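Local structure of uncharacterized protein (Bacteroides ovatus, 4FS7) at residues A[2-6]-A[49-53]; A[10-14]-A[57-61]; A[62-68]-A[85-91]. The protein is of unknown function but, as an extracellular leucine-rich repeat protein with BspA-type repeats, probably binds other proteins. All coordinates share one frame; numbering follows the deposited sequence.

How the interactions relate
Interactions 1 and 2 hold the same elements. Each joins one strand of the N-terminal hairpin (4-6 and 9-13) to one strand of a second hairpin (49-52 and 55-62), and all four strands belong to one mixed sheet. Both are side-chain contacts of aromatic rings and valines, partly buried, with outer rings such as Phe13 near the surface. Interaction 3 follows directly in the chain, because 62-68 continues from 57-61. Its chemistry is different: backbone hydrogen bonds repeat between two equivalent pairs of turns, with Ile and Phe inside and a Gln-Glu pair outside. The three contacts thus lead from the N-terminal hairpins toward what are probably the first repeats.

Interaction 1 (A[2-6]-A[49-53]); sequences YDFVI and VVTYK
Phe4 and Tyr52 lay their rings against each other in an offset stack. The centroids are 4.3 Å apart and the planes differ by only 10°. The two side chains run past each other in opposite directions. Each therefore places its CB over the other ring. Tyr52 CB lies 4.0 Å from the centroid of the Phe4 ring, close to the ring normal. Phe4 CB sits over the rim of the Tyr52 ring and comes within 3.5 Å of Tyr52 CE1. Both are CH-pi contacts. Tyr52 reaches across because its CG is anti to the backbone N (chi1 173°). Tyr52 has two conformers, and the stack described is that of one of them.

Val50 meets Phe4 differently. Its CG2 comes in at the ring edge, near the ring plane, 3.8 Å from Phe4 CZ. The same valine also packs on Ile6, with Val50 CB 4.1 Å from Ile6 CG1. Ile6 CD1 goes on to the backbone, 3.6 Å from Thr51 O.

The polar end of Tyr52 is tied in through one water. This water donates to Asp3 O at 2.9 Å and is also hydrogen-bonded to Tyr52 OH. It bridges the two segments beside the stack. The carboxylate of Asp3 turns elsewhere and accepts from Phe13 N.

Tyr11 and Phe13 also meet the Phe4 ring, so the stack is part of a larger aromatic cluster. Asp3 and Phe4 both pair with Tyr11, which makes a classic beta bulge. The strand axes stand at 122°, and the strands touch through side chains. This is the packing of two beta hairpins that belong to one mixed sheet, here at the N-terminal end of a leucine-rich repeat protein.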
loop_
_atom_site.group_PDB
_atom_site.type_symbol
_atom_site.label_atom_id
_atom_site.label_comp_id
_atom_site.label_asym_id
_atom_site.label_seq_id
_atom_site.Cartn_x
_atom_site.Cartn_y
_atom_site.Cartn_z
ATOM N N TYR A 2 9.968 -6.571 38.703
ATOM C CA TYR A 2 11.161 -7.476 38.452
ATOM C C TYR A 2 11.528 -8.340 39.662
ATOM O O TYR A 2 11.077 -8.079 40.777
ATOM C CB TYR A 2 12.391 -6.670 38.046
ATOM C CG TYR A 2 12.797 -5.598 39.028
ATOM C CD1 TYR A 2 13.620 -5.894 40.105
ATOM C CD2 TYR A 2 12.356 -4.286 38.891
ATOM C CE1 TYR A 2 13.993 -4.915 41.016
ATOM C CE2 TYR A 2 12.736 -3.291 39.810
ATOM C CZ TYR A 2 13.561 -3.623 40.862
ATOM O OH TYR A 2 13.935 -2.656 41.782
ATOM N N ASP A 3 12.343 -9.374 39.444
ATOM C CA ASP A 3 12.800 -10.269 40.528
ATOM C C ASP A 3 14.117 -9.813 41.164
ATOM O O ASP A 3 14.270 -9.868 42.404
ATOM C CB ASP A 3 12.862 -11.742 40.095
ATOM C CG ASP A 3 11.496 -12.320 39.727
ATOM O OD1 ASP A 3 10.500 -12.071 40.460
ATOM O OD2 ASP A 3 11.391 -13.083 38.758
ATOM N N PHE A 4 15.081 -9.381 40.361
ATOM C CA PHE A 4 16.318 -8.789 40.886
ATOM C C PHE A 4 16.988 -7.900 39.853
ATOM O O PHE A 4 16.556 -7.877 38.696
ATOM C CB PHE A 4 17.270 -9.889 41.401
ATOM C CG PHE A 4 17.773 -10.823 40.325
ATOM C CD1 PHE A 4 17.058 -11.915 39.949
ATOM C CD2 PHE A 4 18.997 -10.591 39.732
ATOM C CE1 PHE A 4 17.539 -12.766 38.956
ATOM C CE2 PHE A 4 19.476 -11.435 38.742
ATOM C CZ PHE A 4 18.749 -12.520 38.367
ATOM N N VAL A 5 18.015 -7.167 40.291
ATOM C CA VAL A 5 18.764 -6.184 39.504
ATOM C C VAL A 5 20.244 -6.515 39.584
ATOM O O VAL A 5 20.743 -6.848 40.668
ATOM C CB VAL A 5 18.569 -4.747 40.047
ATOM C CG1 VAL A 5 19.248 -3.710 39.155
ATOM C CG2 VAL A 5 17.073 -4.442 40.282
ATOM N N ILE A 6 20.936 -6.466 38.448
ATOM C CA ILE A 6 22.403 -6.540 38.399
ATOM C C ILE A 6 22.890 -5.362 37.561
ATOM O O ILE A 6 22.442 -5.217 36.420
ATOM C CB ILE A 6 22.927 -7.853 37.800
ATOM C CG1 ILE A 6 22.404 -9.047 38.594
ATOM C CG2 ILE A 6 24.458 -7.850 37.682
ATOM C CD1 ILE A 6 22.930 -9.184 40.005
ATOM N N VAL A 49 25.343 -14.202 31.523
ATOM C CA VAL A 49 25.198 -14.898 32.815
ATOM C C VAL A 49 25.179 -13.855 33.911
ATOM O O VAL A 49 25.931 -12.872 33.847
ATOM C CB VAL A 49 26.357 -15.922 33.079
ATOM C CG1 VAL A 49 26.169 -16.594 34.437
ATOM C CG2 VAL A 49 26.445 -16.947 32.020
ATOM N N VAL A 50 24.315 -14.087 34.910
ATOM C CA VAL A 50 24.332 -13.297 36.106
ATOM C C VAL A 50 24.301 -14.265 37.315
ATOM O O VAL A 50 23.802 -15.400 37.226
ATOM C CB VAL A 50 23.155 -12.286 36.184
ATOM C CG1 VAL A 50 23.303 -11.177 35.125
ATOM C CG2 VAL A 50 21.783 -13.014 36.112
ATOM N N THR A 51 24.841 -13.778 38.418
ATOM C CA THR A 51 24.790 -14.557 39.658
ATOM C C THR A 51 23.902 -13.816 40.635
ATOM O O THR A 51 23.980 -12.593 40.771
ATOM C CB THR A 51 26.193 -14.792 40.232
ATOM O OG1 THR A 51 26.945 -15.595 39.313
ATOM C CG2 THR A 51 26.119 -15.482 41.620
ATOM N N TYR A 52 23.032 -14.565 41.299
ATOM C CA TYR A 52 22.154 -13.986 42.303
ATOM C C TYR A 52 22.044 -15.003 43.419
ATOM O O TYR A 52 21.678 -16.165 43.176
ATOM C CB TYR A 52 20.764 -13.717 41.689
ATOM C CG TYR A 52 19.665 -13.260 42.658
ATOM C CD1 TYR A 52 19.718 -12.000 43.246
ATOM C CD2 TYR A 52 18.556 -14.066 42.934
ATOM C CE1 TYR A 52 18.718 -11.561 44.109
ATOM C CE2 TYR A 52 17.547 -13.638 43.817
ATOM C CZ TYR A 52 17.630 -12.383 44.386
ATOM O OH TYR A 52 16.631 -11.959 45.243
ATOM N N LYS A 53 22.371 -14.560 44.635
ATOM C CA LYS A 53 22.301 -15.417 45.825
ATOM C C LYS A 53 22.924 -16.796 45.571
ATOM O O LYS A 53 22.307 -17.845 45.768
ATOM C CB LYS A 53 20.857 -15.436 46.389
ATOM C CG LYS A 53 20.530 -14.015 46.947
ATOM C CD LYS A 53 19.089 -13.810 47.404
ATOM C CE LYS A 53 18.910 -12.394 47.946
ATOM N NZ LYS A 53 18.086 -12.385 49.163
HETATM O O HOH W 1 15.859 -9.073 44.714
#

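Interaction 2 (A[10-14]-A[57-61]); sequences TYNFT and YDVVS
Tyr11 and Phe13 of the first hairpin pack on Val59 and Tyr57 of the second, within the mixed sheet at the N-terminal end of the leucine-rich repeat fold. Strands 9-13 and 55-62 are not direct neighbours in this sheet. Strand 19-25 pairs with both. The touching parts run 85° apart, and side chains make the contact.

The aromatic contact comes first. The rings of Phe13 and Tyr57 are inclined at 57°, with centroids 5.2 Å apart, an oblique pair. One corner of the phenylalanine does the touching. Phe13 CE1 stands over one face of the Tyr57 ring, toward its rim, and is 3.6 Å from Tyr57 CE1. The same Phe13 CE1 is almost as near to Tyr57 CZ, at 3.7 Å. Tyr57 has CG beside its backbone N (chi1 -61°), which sends the ring toward Phe13, while the second torsion sets the face that meets that corner. Val20 of strand 19-25 touches both Phe13 and Tyr57.

The aliphatic contact lies further along. Val59 and Tyr11 cross at about a right angle. Both methyls of the valine approach the same ring atom, and Val59 CG2 is the nearer, 3.9 Å from Tyr11 CE1. Both residues are buried. Tyr11 is also packed against Pro47, so this part belongs to the core between the hairpins.

The polar groups make looser contacts here. Thr14 and Ser61 are only loosely adjacent. The hydroxyl of Thr14 is hydrogen-bonded instead to Thr19 OG1. At this end of the contact the methyl CG2 of Thr14 stays 4.4 Å from Ser61 OG.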
loop_
_atom_site.group_PDB
_atom_site.type_symbol
_atom_site.label_atom_id
_atom_site.label_comp_id
_atom_site.label_asym_id
_atom_site.label_seq_id
_atom_site.Cartn_x
_atom_site.Cartn_y
_atom_site.Cartn_z
ATOM N N THR A 10 17.393 -5.147 34.988
ATOM C CA THR A 10 16.502 -5.941 35.810
ATOM C C THR A 10 16.152 -7.266 35.125
ATOM O O THR A 10 16.106 -7.340 33.893
ATOM C CB THR A 10 15.212 -5.188 36.244
ATOM O OG1 THR A 10 14.301 -5.063 35.121
ATOM C CG2 THR A 10 15.565 -3.831 36.794
ATOM N N TYR A 11 15.890 -8.290 35.940
ATOM C CA TYR A 11 15.710 -9.655 35.518
ATOM C C TYR A 11 14.504 -10.262 36.176
ATOM O O TYR A 11 14.205 -9.969 37.360
ATOM C CB TYR A 11 16.952 -10.512 35.841
ATOM C CG TYR A 11 18.211 -10.018 35.156
ATOM C CD1 TYR A 11 18.513 -10.478 33.870
ATOM C CD2 TYR A 11 19.048 -9.067 35.719
ATOM C CE1 TYR A 11 19.615 -10.032 33.203
ATOM C CE2 TYR A 11 20.182 -8.647 35.069
ATOM C CZ TYR A 11 20.437 -9.093 33.765
ATOM O OH TYR A 11 21.567 -8.610 33.119
ATOM N N ASN A 12 13.855 -11.146 35.441
ATOM C CA ASN A 12 12.822 -12.015 35.958
ATOM C C ASN A 12 13.212 -13.483 35.758
ATOM O O ASN A 12 13.728 -13.853 34.708
ATOM C CB ASN A 12 11.465 -11.793 35.279
ATOM C CG ASN A 12 10.874 -10.434 35.538
ATOM O OD1 ASN A 12 11.396 -9.637 36.287
ATOM N ND2 ASN A 12 9.811 -10.123 34.799
ATOM N N PHE A 13 12.954 -14.317 36.754
ATOM C CA PHE A 13 13.119 -15.756 36.573
ATOM C C PHE A 13 12.147 -16.283 35.521
ATOM O O PHE A 13 10.983 -15.823 35.434
ATOM C CB PHE A 13 12.936 -16.517 37.894
ATOM C CG PHE A 13 13.895 -16.085 38.951
ATOM C CD1 PHE A 13 15.242 -16.359 38.819
ATOM C CD2 PHE A 13 13.469 -15.368 40.046
ATOM C CE1 PHE A 13 16.159 -15.940 39.757
ATOM C CE2 PHE A 13 14.372 -14.933 41.001
ATOM C CZ PHE A 13 15.738 -15.217 40.852
ATOM N N THR A 14 12.638 -17.208 34.704
ATOM C CA THR A 14 11.848 -17.890 33.675
ATOM C C THR A 14 11.763 -19.387 33.975
ATOM O O THR A 14 12.514 -19.907 34.816
ATOM C CB THR A 14 12.333 -17.557 32.206
ATOM O OG1 THR A 14 13.771 -17.598 32.075
ATOM C CG2 THR A 14 11.864 -16.150 31.819
ATOM N N TYR A 57 22.634 -17.848 36.628
ATOM C CA TYR A 57 21.487 -17.868 35.766
ATOM C C TYR A 57 21.926 -17.435 34.374
ATOM O O TYR A 57 22.574 -16.435 34.198
ATOM C CB TYR A 57 20.405 -16.933 36.310
ATOM C CG TYR A 57 19.922 -17.338 37.666
ATOM C CD1 TYR A 57 18.895 -18.251 37.802
ATOM C CD2 TYR A 57 20.486 -16.831 38.798
ATOM C CE1 TYR A 57 18.439 -18.667 39.040
ATOM C CE2 TYR A 57 20.032 -17.260 40.094
ATOM C CZ TYR A 57 19.020 -18.182 40.177
ATOM O OH TYR A 57 18.586 -18.614 41.434
ATOM N N ASP A 58 21.519 -18.213 33.395
ATOM C CA ASP A 58 21.766 -17.900 31.991
ATOM C C ASP A 58 20.708 -16.923 31.505
ATOM O O ASP A 58 19.530 -17.138 31.755
ATOM C CB ASP A 58 21.695 -19.197 31.199
ATOM C CG ASP A 58 22.828 -20.164 31.583
ATOM O OD1 ASP A 58 24.019 -19.757 31.565
ATOM O OD2 ASP A 58 22.516 -21.312 31.970
ATOM N N VAL A 59 21.158 -15.878 30.820
ATOM C CA VAL A 59 20.284 -14.848 30.279
ATOM C C VAL A 59 19.877 -15.294 28.861
ATOM O O VAL A 59 20.660 -15.151 27.923
ATOM C CB VAL A 59 21.004 -13.499 30.301
ATOM C CG1 VAL A 59 20.068 -12.375 29.780
ATOM C CG2 VAL A 59 21.540 -13.134 31.718
ATOM N N VAL A 60 18.662 -15.833 28.736
ATOM C CA VAL A 60 18.247 -16.513 27.526
ATOM C C VAL A 60 17.139 -15.833 26.738
ATOM O O VAL A 60 16.809 -16.279 25.654
ATOM C CB VAL A 60 17.875 -17.979 27.806
ATOM C CG1 VAL A 60 19.064 -18.693 28.450
ATOM C CG2 VAL A 60 16.618 -18.104 28.665
ATOM N N SER A 61 16.598 -14.740 27.260
ATOM C CA SER A 61 15.517 -14.059 26.570
ATOM C C SER A 61 15.462 -12.610 27.025
ATOM O O SER A 61 15.969 -12.229 28.090
ATOM C CB SER A 61 14.173 -14.752 26.757
ATOM O OG SER A 61 13.799 -14.776 28.097
#

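Interaction 3 (A[62-68]-A[85-91]); sequences IGYAAFQ and IGEFAFE
Gly86 N donates to Ile62 O at 2.8 Å, and two more backbone bonds continue along the turns. Ala65 N donates to Glu87 O in a nearly straight bond of 2.9 Å. Phe67 N donates to Ala89 O, in the carbonyl plane. Gly86 lies tight against Gly63 and Tyr64, where a CB would clash.

On the inner side, Phe67 and Phe90 lie side by side and point the same way. Their planes are 19° apart, but the rings are slid so far that they barely overlap. Phe67 CD2 touches Phe90 CE1 at 3.7 Å. Ile62 CD1 comes to the edge of the Phe90 ring, 4.0 Å from Phe90 CZ. Replacing Phe90 with an alanine would probably open a gap beside Phe67 and leave the Ile62 methyl without its ring partner.

This is consistent with the stacking of successive leucine-rich repeats of the BspA type. Ile62 and Ile85 form a parallel bridge, and each segment then makes a type II turn followed by a type I turn. Ile62, Gly63, Ala66 and Phe67 thus have their counterparts in Ile85, Gly86, Ala89 and Phe90.

On the outer side, Glu91 and Phe88 each have two conformers, of which one is described. Gln68 NE2 donates to Glu91 OE1 at 2.7 Å, from above the carboxylate plane. Gln68 CG is anti to its N (chi1 178°) and the chain is extended, which carries the amide alongside Glu91. The Tyr64 and Phe88 rings meet obliquely, at 53°.

Further out, Val22 and Leu25 of strand 19-25 touch Phe67. Further along the chain, Phe113 meets the Phe90 ring, and Phe90 is backbone-bonded to Thr112.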
loop_
_atom_site.group_PDB
_atom_site.type_symbol
_atom_site.label_atom_id
_atom_site.label_comp_id
_atom_site.label_asym_id
_atom_site.label_seq_id
_atom_site.Cartn_x
_atom_site.Cartn_y
_atom_site.Cartn_z
ATOM N N ILE A 62 14.783 -11.806 26.203
ATOM C CA ILE A 62 14.378 -10.447 26.553
ATOM C C ILE A 62 12.867 -10.478 26.658
ATOM O O ILE A 62 12.178 -10.962 25.753
ATOM C CB ILE A 62 14.894 -9.392 25.547
ATOM C CG1 ILE A 62 16.434 -9.364 25.588
ATOM C CG2 ILE A 62 14.309 -7.997 25.862
ATOM C CD1 ILE A 62 17.031 -8.565 24.532
ATOM N N GLY A 63 12.360 -9.992 27.783
ATOM C CA GLY A 63 10.949 -10.096 28.060
ATOM C C GLY A 63 10.046 -9.177 27.237
ATOM O O GLY A 63 10.480 -8.188 26.666
ATOM N N TYR A 64 8.774 -9.535 27.258
ATOM C CA TYR A 64 7.719 -8.702 26.726
ATOM C C TYR A 64 7.856 -7.250 27.208
ATOM O O TYR A 64 7.935 -6.986 28.413
ATOM C CB TYR A 64 6.382 -9.288 27.172
ATOM C CG TYR A 64 5.143 -8.571 26.709
ATOM C CD1 TYR A 64 4.624 -7.507 27.434
ATOM C CD2 TYR A 64 4.490 -8.966 25.546
ATOM C CE1 TYR A 64 3.451 -6.852 26.994
ATOM C CE2 TYR A 64 3.320 -8.319 25.108
ATOM C CZ TYR A 64 2.829 -7.266 25.828
ATOM O OH TYR A 64 1.666 -6.612 25.398
ATOM N N ALA A 65 7.853 -6.317 26.262
ATOM C CA ALA A 65 7.922 -4.894 26.557
ATOM C C ALA A 65 9.072 -4.491 27.492
ATOM O O ALA A 65 8.994 -3.467 28.153
ATOM C CB ALA A 65 6.555 -4.365 27.087
ATOM N N ALA A 66 10.191 -5.226 27.454
ATOM C CA ALA A 66 11.216 -5.003 28.470
ATOM C C ALA A 66 11.777 -3.581 28.445
ATOM O O ALA A 66 11.934 -2.935 29.500
ATOM C CB ALA A 66 12.350 -6.027 28.294
ATOM N N PHE A 67 12.025 -3.057 27.240
ATOM C CA PHE A 67 12.592 -1.718 27.078
ATOM C C PHE A 67 11.582 -0.718 26.472
ATOM O O PHE A 67 11.968 0.342 25.984
ATOM C CB PHE A 67 13.873 -1.722 26.250
ATOM C CG PHE A 67 14.994 -2.485 26.883
ATOM C CD1 PHE A 67 15.812 -1.900 27.829
ATOM C CD2 PHE A 67 15.188 -3.815 26.547
ATOM C CE1 PHE A 67 16.839 -2.650 28.399
ATOM C CE2 PHE A 67 16.165 -4.558 27.105
ATOM C CZ PHE A 67 17.013 -3.976 28.039
ATOM N N GLN A 68 10.304 -1.062 26.525
ATOM C CA GLN A 68 9.256 -0.216 25.942
ATOM C C GLN A 68 9.302 1.188 26.550
ATOM O O GLN A 68 9.303 1.351 27.791
ATOM C CB GLN A 68 7.904 -0.862 26.164
ATOM C CG GLN A 68 6.728 -0.077 25.663
ATOM C CD GLN A 68 5.422 -0.797 25.907
ATOM O OE1 GLN A 68 5.100 -1.150 27.038
ATOM N NE2 GLN A 68 4.649 -1.007 24.849
ATOM N N ILE A 85 13.123 -12.865 21.891
ATOM C CA ILE A 85 12.917 -11.446 22.190
ATOM C C ILE A 85 11.393 -11.240 22.182
ATOM O O ILE A 85 10.722 -11.575 21.210
ATOM C CB ILE A 85 13.605 -10.531 21.186
ATOM C CG1 ILE A 85 15.130 -10.773 21.195
ATOM C CG2 ILE A 85 13.245 -9.070 21.495
ATOM C CD1 ILE A 85 15.892 -9.959 20.122
ATOM N N GLY A 86 10.863 -10.694 23.262
ATOM C CA GLY A 86 9.405 -10.559 23.405
ATOM C C GLY A 86 8.838 -9.500 22.471
ATOM O O GLY A 86 9.546 -8.599 22.010
ATOM N N GLU A 87 7.527 -9.593 22.310
ATOM C CA GLU A 87 6.780 -8.525 21.608
ATOM C C GLU A 87 7.013 -7.194 22.327
ATOM O O GLU A 87 7.211 -7.159 23.566
ATOM C CB GLU A 87 5.280 -8.809 21.557
ATOM C CG GLU A 87 4.914 -9.988 20.738
ATOM C CD GLU A 87 3.420 -10.081 20.541
ATOM O OE1 GLU A 87 2.706 -9.320 21.223
ATOM O OE2 GLU A 87 2.977 -10.888 19.701
ATOM N N PHE A 88 6.979 -6.109 21.571
ATOM C CA PHE A 88 7.128 -4.767 22.121
ATOM C C PHE A 88 8.472 -4.498 22.828
ATOM O O PHE A 88 8.605 -3.477 23.484
ATOM C CB PHE A 88 5.972 -4.374 23.060
ATOM C CG PHE A 88 4.650 -4.304 22.387
ATOM C CD1 PHE A 88 3.900 -5.431 22.253
ATOM C CD2 PHE A 88 4.160 -3.115 21.899
ATOM C CE1 PHE A 88 2.667 -5.404 21.631
ATOM C CE2 PHE A 88 2.912 -3.076 21.276
ATOM C CZ PHE A 88 2.177 -4.240 21.140
ATOM N N ALA A 89 9.476 -5.366 22.639
ATOM C CA ALA A 89 10.642 -5.276 23.523
ATOM C C ALA A 89 11.366 -3.927 23.482
ATOM O O ALA A 89 11.868 -3.468 24.511
ATOM C CB ALA A 89 11.590 -6.438 23.239
ATOM N N PHE A 90 11.445 -3.294 22.305
ATOM C CA PHE A 90 12.144 -2.031 22.150
ATOM C C PHE A 90 11.179 -0.975 21.589
ATOM O O PHE A 90 11.617 -0.017 20.984
ATOM C CB PHE A 90 13.382 -2.190 21.248
ATOM C CG PHE A 90 14.171 -3.423 21.556
ATOM C CD1 PHE A 90 14.911 -3.548 22.716
ATOM C CD2 PHE A 90 14.148 -4.463 20.699
ATOM C CE1 PHE A 90 15.592 -4.752 22.981
ATOM C CE2 PHE A 90 14.825 -5.624 20.936
ATOM C CZ PHE A 90 15.527 -5.782 22.085
ATOM N N GLU A 91 9.876 -1.147 21.818
ATOM C CA GLU A 91 8.884 -0.231 21.267
ATOM C C GLU A 91 9.163 1.176 21.795
ATOM O O GLU A 91 9.355 1.365 23.009
ATOM C CB GLU A 91 7.477 -0.680 21.630
ATOM C CG GLU A 91 6.400 -0.064 20.736
ATOM C CD GLU A 91 5.044 -0.000 21.377
ATOM O OE1 GLU A 91 4.969 0.414 22.561
ATOM O OE2 GLU A 91 4.057 -0.350 20.676
#